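Side-chain contacts in surface protein SPB1 (Streptococcus agalactiae, PDB 4UZG), which probably polymerises, through sortase-mediated assembly, into the backbone shaft of the group B streptococcus pilus 2b: residues I40-P45 with V125-V130; I148-P153 with N157-Q162. All blocks are in the same frame, centred on the assembly; numbering follows the deposited sequence.

Contact 1: I40-P45 with V125-V130; sequences IKDTMP and VTYTGV
Asp42 and Met44 converge on the hydroxyl end of the Tyr127 ring, the sulfur at its edge and the carboxylate obliquely. Near the ring plane lies Met44 SD, 5.2 Å from the Tyr127 ring centroid and 80° off the ring normal; it is 4.0 Å from Tyr127 CE2. Asp42 OD2 approaches on the CE1 side, 3.3 Å from Tyr127 CE1, with the carboxylate plane turned 83° from the ring. Beyond the two segments, the Tyr19 ring meets Tyr127 with nearly parallel planes, and Phe91 packs with it edge-to-face.

Tyr127 OH donates to Asp42 OD2 at 2.7 Å, a bond whose geometry makes it weak. The same Tyr127 OH stands 3.3 Å from Met44 SD, which places the hydroxyl between the carboxylate and the thioether. The bend at chi2 (-73°) brings Met44 SD to the hydroxyl, while the one at chi3 turns CE. Tyr127 holds CG between its backbone N and carbonyl carbon, sending the ring across the interior toward strand 37-43.

Asp42 OD1 also has a weak hydrogen bond from Lys4 NZ, and the Asp42 side chain touches Asn147. A Met-aromatic contact thus lies beside a lysine-asparagine-aspartate grouping around the buried Asp42, consistent with the intramolecular isopeptide sites of Gram-positive pilin domains.

Contact 2: I148-P153 with N157-Q162; sequences IATINP and NDDPGQ. With CA (calcium ion), chain F.
Ala149 and Gln162 form an antiparallel hydrogen-bonded pair, with Ala149 N donating to Gln162 O at 2.9 Å (171° at the hydrogen) and Gln162 N returning a bond to Ala149 O, whereas 157-161, which lead up to Gln162, have no regular strand pairing with 150-153.

Beyond that pair, side chains do the work of backbone. Asp159 OD2 accepts from Ile151 N at 2.9 Å, meeting the donor on the anti side of the carboxylate and 31° out of its plane. What brings the oxygen there is an Asp159 CG set anti to the backbone N (chi1 178°), which extends the acid toward the strand. Water 1 donates to the same Asp159 OD2 at 2.7 Å, so two donors grip this oxygen. In exchange Asn152 OD1 takes Asp159 N at 2.9 Å, in the amide plane and on a lone pair. Asn152 ND2 donates to water 2, which in turn donates to Asp159 O and, weakly, to Asn157 O; both ends of the amide are therefore engaged, which fixes its rotation. The amide and the Asp159 carboxylate are steeply inclined to one another.

Methyl groups pack against Pro160-Gly161: Thr150 CG2 lies 3.8 Å from Gly161 CA, and Ile148 CD1 lies 3.6 Å from Pro160 O. At the far end Asn157 OD1 (2.3 Å) and Asp158 OD1 (2.4 Å) bind a calcium ion, together with waters 3 and 4; Asn157 N donates to water 3, linking loop backbone to the metal shell.

Gln162 OE1 accepts from Gly3 N near the chain start. Strand 146-153 is flanked by strand 37-43, bonded to it through Ile148, Thr150 and Asn152, and by strand 162-165, one of the sheet's two outermost strands within this chain.

Contact 1 is buried and contact 2 only partly so, about 13 Å away between centres. They meet through neighbouring strands of one sheet: Lys41 O to Thr150 N and Thr43 N to Ile148 O, each at 2.9 Å, are probable backbone hydrogen bonds, and Ile40 packs on Ile151 beside them. Contact 1 joins strand 37-43 and the residue following it to strand 121-131, which is not its neighbour in the sheet, using side chains alone: a ring, a thioether and one weak bond to a carboxylate. Contact 2 joins elements close in sequence at the sheet margin, where backbone pairing, carboxylate and amide acceptors, ordered waters and a calcium ion replace aromatic packing.

Contact 1: I40-P45 with V125-V130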
loop_
_atom_site.group_PDB
_atom_site.type_symbol
_atom_site.label_atom_id
_atom_site.label_comp_id
_atom_site.label_asym_id
_atom_site.label_seq_id
_atom_site.Cartn_x
_atom_site.Cartn_y
_atom_site.Cartn_z
ATOM N N ILE A 40 0.033 12.934 18.487
ATOM C CA ILE A 40 -0.165 11.867 17.516
ATOM C C ILE A 40 1.218 11.424 17.055
ATOM O O ILE A 40 1.964 12.203 16.469
ATOM C CB ILE A 40 -0.974 12.380 16.308
ATOM C CG1 ILE A 40 -2.345 12.889 16.760
ATOM C CG2 ILE A 40 -1.104 11.279 15.252
ATOM C CD1 ILE A 40 -2.441 14.405 16.876
ATOM N N LYS A 41 1.554 10.166 17.325
ATOM C CA LYS A 41 2.851 9.611 16.945
ATOM C C LYS A 41 2.631 8.481 15.973
ATOM O O LYS A 41 1.857 7.575 16.249
ATOM C CB LYS A 41 3.590 9.066 18.160
ATOM C CG LYS A 41 4.189 10.119 19.026
ATOM C CD LYS A 41 4.984 9.541 20.185
ATOM C CE LYS A 41 5.561 10.651 21.060
ATOM N NZ LYS A 41 6.413 10.087 22.148
ATOM N N ASP A 42 3.314 8.508 14.833
ATOM C CA ASP A 42 3.103 7.492 13.787
ATOM C C ASP A 42 4.441 6.881 13.439
ATOM O O ASP A 42 5.369 7.583 13.007
ATOM C CB ASP A 42 2.483 8.175 12.577
ATOM C CG ASP A 42 1.999 7.210 11.530
ATOM O OD1 ASP A 42 2.622 6.172 11.286
ATOM O OD2 ASP A 42 0.971 7.531 10.866
ATOM N N THR A 43 4.551 5.574 13.676
ATOM C CA THR A 43 5.740 4.824 13.305
ATOM C C THR A 43 5.393 4.056 12.019
ATOM O O THR A 43 4.571 3.143 12.032
ATOM C CB THR A 43 6.161 3.848 14.401
ATOM O OG1 THR A 43 6.348 4.560 15.624
ATOM C CG2 THR A 43 7.458 3.121 14.022
ATOM N N MET A 44 6.012 4.478 10.927
ATOM C CA MET A 44 5.787 3.904 9.608
ATOM C C MET A 44 6.644 2.663 9.429
ATOM O O MET A 44 7.617 2.456 10.155
ATOM C CB MET A 44 6.141 4.957 8.571
ATOM C CG MET A 44 5.090 6.039 8.420
ATOM S SD MET A 44 3.608 5.434 7.560
ATOM C CE MET A 44 4.144 5.544 5.861
ATOM N N PRO A 45 6.326 1.847 8.415
ATOM C CA PRO A 45 7.256 0.811 7.960
ATOM C C PRO A 45 8.556 1.467 7.505
ATOM O O PRO A 45 8.682 2.685 7.394
ATOM C CB PRO A 45 6.545 0.188 6.760
ATOM C CG PRO A 45 5.293 0.773 6.633
ATOM C CD PRO A 45 5.157 1.937 7.533
ATOM N N VAL A 125 -6.031 13.247 11.007
ATOM C CA VAL A 125 -4.804 13.532 10.282
ATOM C C VAL A 125 -4.811 12.676 9.027
ATOM O O VAL A 125 -4.847 11.449 9.113
ATOM C CB VAL A 125 -3.543 13.222 11.122
ATOM C CG1 VAL A 125 -2.264 13.450 10.305
ATOM C CG2 VAL A 125 -3.511 14.039 12.406
ATOM N N THR A 126 -4.755 13.312 7.869
ATOM C CA THR A 126 -4.538 12.587 6.638
ATOM C C THR A 126 -3.131 12.891 6.149
ATOM O O THR A 126 -2.602 13.986 6.356
ATOM C CB THR A 126 -5.545 12.950 5.561
ATOM O OG1 THR A 126 -5.395 14.315 5.180
ATOM C CG2 THR A 126 -6.952 12.693 6.011
ATOM N N TYR A 127 -2.503 11.910 5.500
ATOM C CA TYR A 127 -1.176 12.094 4.940
ATOM C C TYR A 127 -0.968 11.003 3.897
ATOM O O TYR A 127 -1.792 10.094 3.777
ATOM C CB TYR A 127 -0.089 12.045 6.039
ATOM C CG TYR A 127 0.126 10.673 6.656
ATOM C CD1 TYR A 127 -0.644 10.215 7.708
ATOM C CD2 TYR A 127 1.093 9.825 6.147
ATOM C CE1 TYR A 127 -0.448 8.948 8.243
ATOM C CE2 TYR A 127 1.298 8.551 6.679
ATOM C CZ TYR A 127 0.517 8.135 7.722
ATOM O OH TYR A 127 0.685 6.871 8.282
ATOM N N THR A 128 0.121 11.093 3.147
ATOM C CA THR A 128 0.394 10.099 2.134
ATOM C C THR A 128 1.793 9.505 2.273
ATOM O O THR A 128 2.688 10.066 2.922
ATOM C CB THR A 128 0.217 10.664 0.710
ATOM O OG1 THR A 128 1.160 11.719 0.543
ATOM C CG2 THR A 128 -1.187 11.170 0.477
ATOM N N GLY A 129 1.951 8.346 1.642
ATOM C CA GLY A 129 3.239 7.717 1.445
ATOM C C GLY A 129 3.250 7.056 0.077
ATOM O O GLY A 129 2.237 7.045 -0.628
ATOM N N VAL A 130 4.390 6.503 -0.296
ATOM C CA VAL A 130 4.563 5.824 -1.581
ATOM C C VAL A 130 5.033 4.395 -1.338
ATOM O O VAL A 130 6.016 4.164 -0.632
ATOM C CB VAL A 130 5.544 6.585 -2.495
ATOM C CG1 VAL A 130 5.783 5.811 -3.794
ATOM C CG2 VAL A 130 5.031 7.991 -2.796
#

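Contact 2: I148-P153 with N157-Q162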
loop_
_atom_site.group_PDB
_atom_site.type_symbol
_atom_site.label_atom_id
_atom_site.label_comp_id
_atom_site.label_asym_id
_atom_site.label_seq_id
_atom_site.Cartn_x
_atom_site.Cartn_y
_atom_site.Cartn_z
ATOM N N ILE A 148 1.797 2.069 12.766
ATOM C CA ILE A 148 0.991 2.259 13.955
ATOM C C ILE A 148 0.943 3.730 14.308
ATOM O O ILE A 148 1.957 4.414 14.265
ATOM C CB ILE A 148 1.518 1.433 15.163
ATOM C CG1 ILE A 148 0.572 1.587 16.354
ATOM C CG2 ILE A 148 2.927 1.814 15.515
ATOM C CD1 ILE A 148 0.829 0.642 17.504
ATOM N N ALA A 149 -0.243 4.221 14.632
ATOM C CA ALA A 149 -0.407 5.575 15.128
ATOM C C ALA A 149 -0.993 5.508 16.526
ATOM O O ALA A 149 -1.965 4.810 16.762
ATOM C CB ALA A 149 -1.331 6.366 14.231
ATOM N N THR A 150 -0.423 6.294 17.436
ATOM C CA THR A 150 -0.973 6.450 18.776
ATOM C C THR A 150 -1.418 7.904 18.932
ATOM O O THR A 150 -0.800 8.823 18.362
ATOM C CB THR A 150 0.032 6.086 19.867
ATOM O OG1 THR A 150 1.160 6.953 19.770
ATOM C CG2 THR A 150 0.440 4.644 19.786
ATOM N N ILE A 151 -2.454 8.107 19.743
ATOM C CA ILE A 151 -2.914 9.429 20.090
ATOM C C ILE A 151 -3.096 9.450 21.615
ATOM O O ILE A 151 -3.842 8.629 22.160
ATOM C CB ILE A 151 -4.220 9.802 19.382
ATOM C CG1 ILE A 151 -4.093 9.610 17.856
ATOM C CG2 ILE A 151 -4.619 11.235 19.783
ATOM C CD1 ILE A 151 -4.651 8.239 17.331
ATOM N N ASN A 152 -2.421 10.386 22.270
ATOM C CA ASN A 152 -2.446 10.467 23.738
ATOM C C ASN A 152 -2.655 11.919 24.156
ATOM O O ASN A 152 -2.101 12.837 23.539
ATOM C CB ASN A 152 -1.108 10.027 24.329
ATOM C CG ASN A 152 -0.880 8.531 24.277
ATOM O OD1 ASN A 152 -1.379 7.781 25.098
ATOM N ND2 ASN A 152 -0.107 8.086 23.292
ATOM N N PRO A 153 -3.393 12.150 25.250
ATOM C CA PRO A 153 -3.418 13.486 25.855
ATOM C C PRO A 153 -2.129 13.746 26.598
ATOM O O PRO A 153 -1.516 12.814 27.126
ATOM C CB PRO A 153 -4.597 13.384 26.813
ATOM C CG PRO A 153 -4.556 11.940 27.262
ATOM C CD PRO A 153 -4.120 11.153 26.043
ATOM N N ASN A 157 1.683 7.892 27.432
ATOM C CA ASN A 157 2.033 7.008 26.318
ATOM C C ASN A 157 1.261 5.679 26.402
ATOM O O ASN A 157 1.700 4.680 25.833
ATOM C CB ASN A 157 3.551 6.745 26.201
ATOM C CG ASN A 157 4.073 5.826 27.275
ATOM O OD1 ASN A 157 3.453 5.690 28.323
ATOM N ND2 ASN A 157 5.214 5.178 27.027
ATOM N N ASP A 158 0.107 5.671 27.072
ATOM C CA ASP A 158 -0.615 4.434 27.303
ATOM C C ASP A 158 -1.529 3.995 26.155
ATOM O O ASP A 158 -1.990 2.859 26.137
ATOM C CB ASP A 158 -1.466 4.528 28.562
ATOM C CG ASP A 158 -0.661 4.614 29.838
ATOM O OD1 ASP A 158 0.580 4.658 29.855
ATOM O OD2 ASP A 158 -1.308 4.625 30.901
ATOM N N ASP A 159 -1.811 4.865 25.191
ATOM C CA ASP A 159 -2.696 4.474 24.095
ATOM C C ASP A 159 -2.103 3.262 23.303
ATOM O O ASP A 159 -0.975 3.319 22.865
ATOM C CB ASP A 159 -2.870 5.617 23.093
ATOM C CG ASP A 159 -3.754 5.224 21.928
ATOM O OD1 ASP A 159 -4.765 4.545 22.169
ATOM O OD2 ASP A 159 -3.464 5.539 20.751
ATOM N N PRO A 160 -2.862 2.164 23.101
ATOM C CA PRO A 160 -2.239 1.005 22.442
ATOM C C PRO A 160 -2.140 1.215 20.918
ATOM O O PRO A 160 -1.399 0.498 20.277
ATOM C CB PRO A 160 -3.149 -0.161 22.824
ATOM C CG PRO A 160 -4.490 0.510 23.072
ATOM C CD PRO A 160 -4.151 1.817 23.725
ATOM N N GLY A 161 -2.839 2.218 20.385
ATOM C CA GLY A 161 -2.692 2.597 19.002
ATOM C C GLY A 161 -3.543 1.851 18.026
ATOM O O GLY A 161 -4.229 0.881 18.344
ATOM N N GLN A 162 -3.429 2.324 16.796
ATOM C CA GLN A 162 -4.233 1.874 15.673
ATOM C C GLN A 162 -3.281 1.551 14.521
ATOM O O GLN A 162 -2.393 2.347 14.206
ATOM C CB GLN A 162 -5.260 2.941 15.245
ATOM C CG GLN A 162 -6.228 3.378 16.343
ATOM C CD GLN A 162 -7.196 2.294 16.778
ATOM O OE1 GLN A 162 -7.770 1.582 15.945
ATOM N NE2 GLN A 162 -7.418 2.187 18.085
HETATM CA CA CA F . 2.914 4.752 30.324
HETATM O O HOH W 1 -4.897 5.251 18.525
HETATM O O HOH W 2 0.915 5.270 23.194
HETATM O O HOH W 3 2.000 7.079 30.434
HETATM O O HOH W 4 4.402 6.309 31.516
#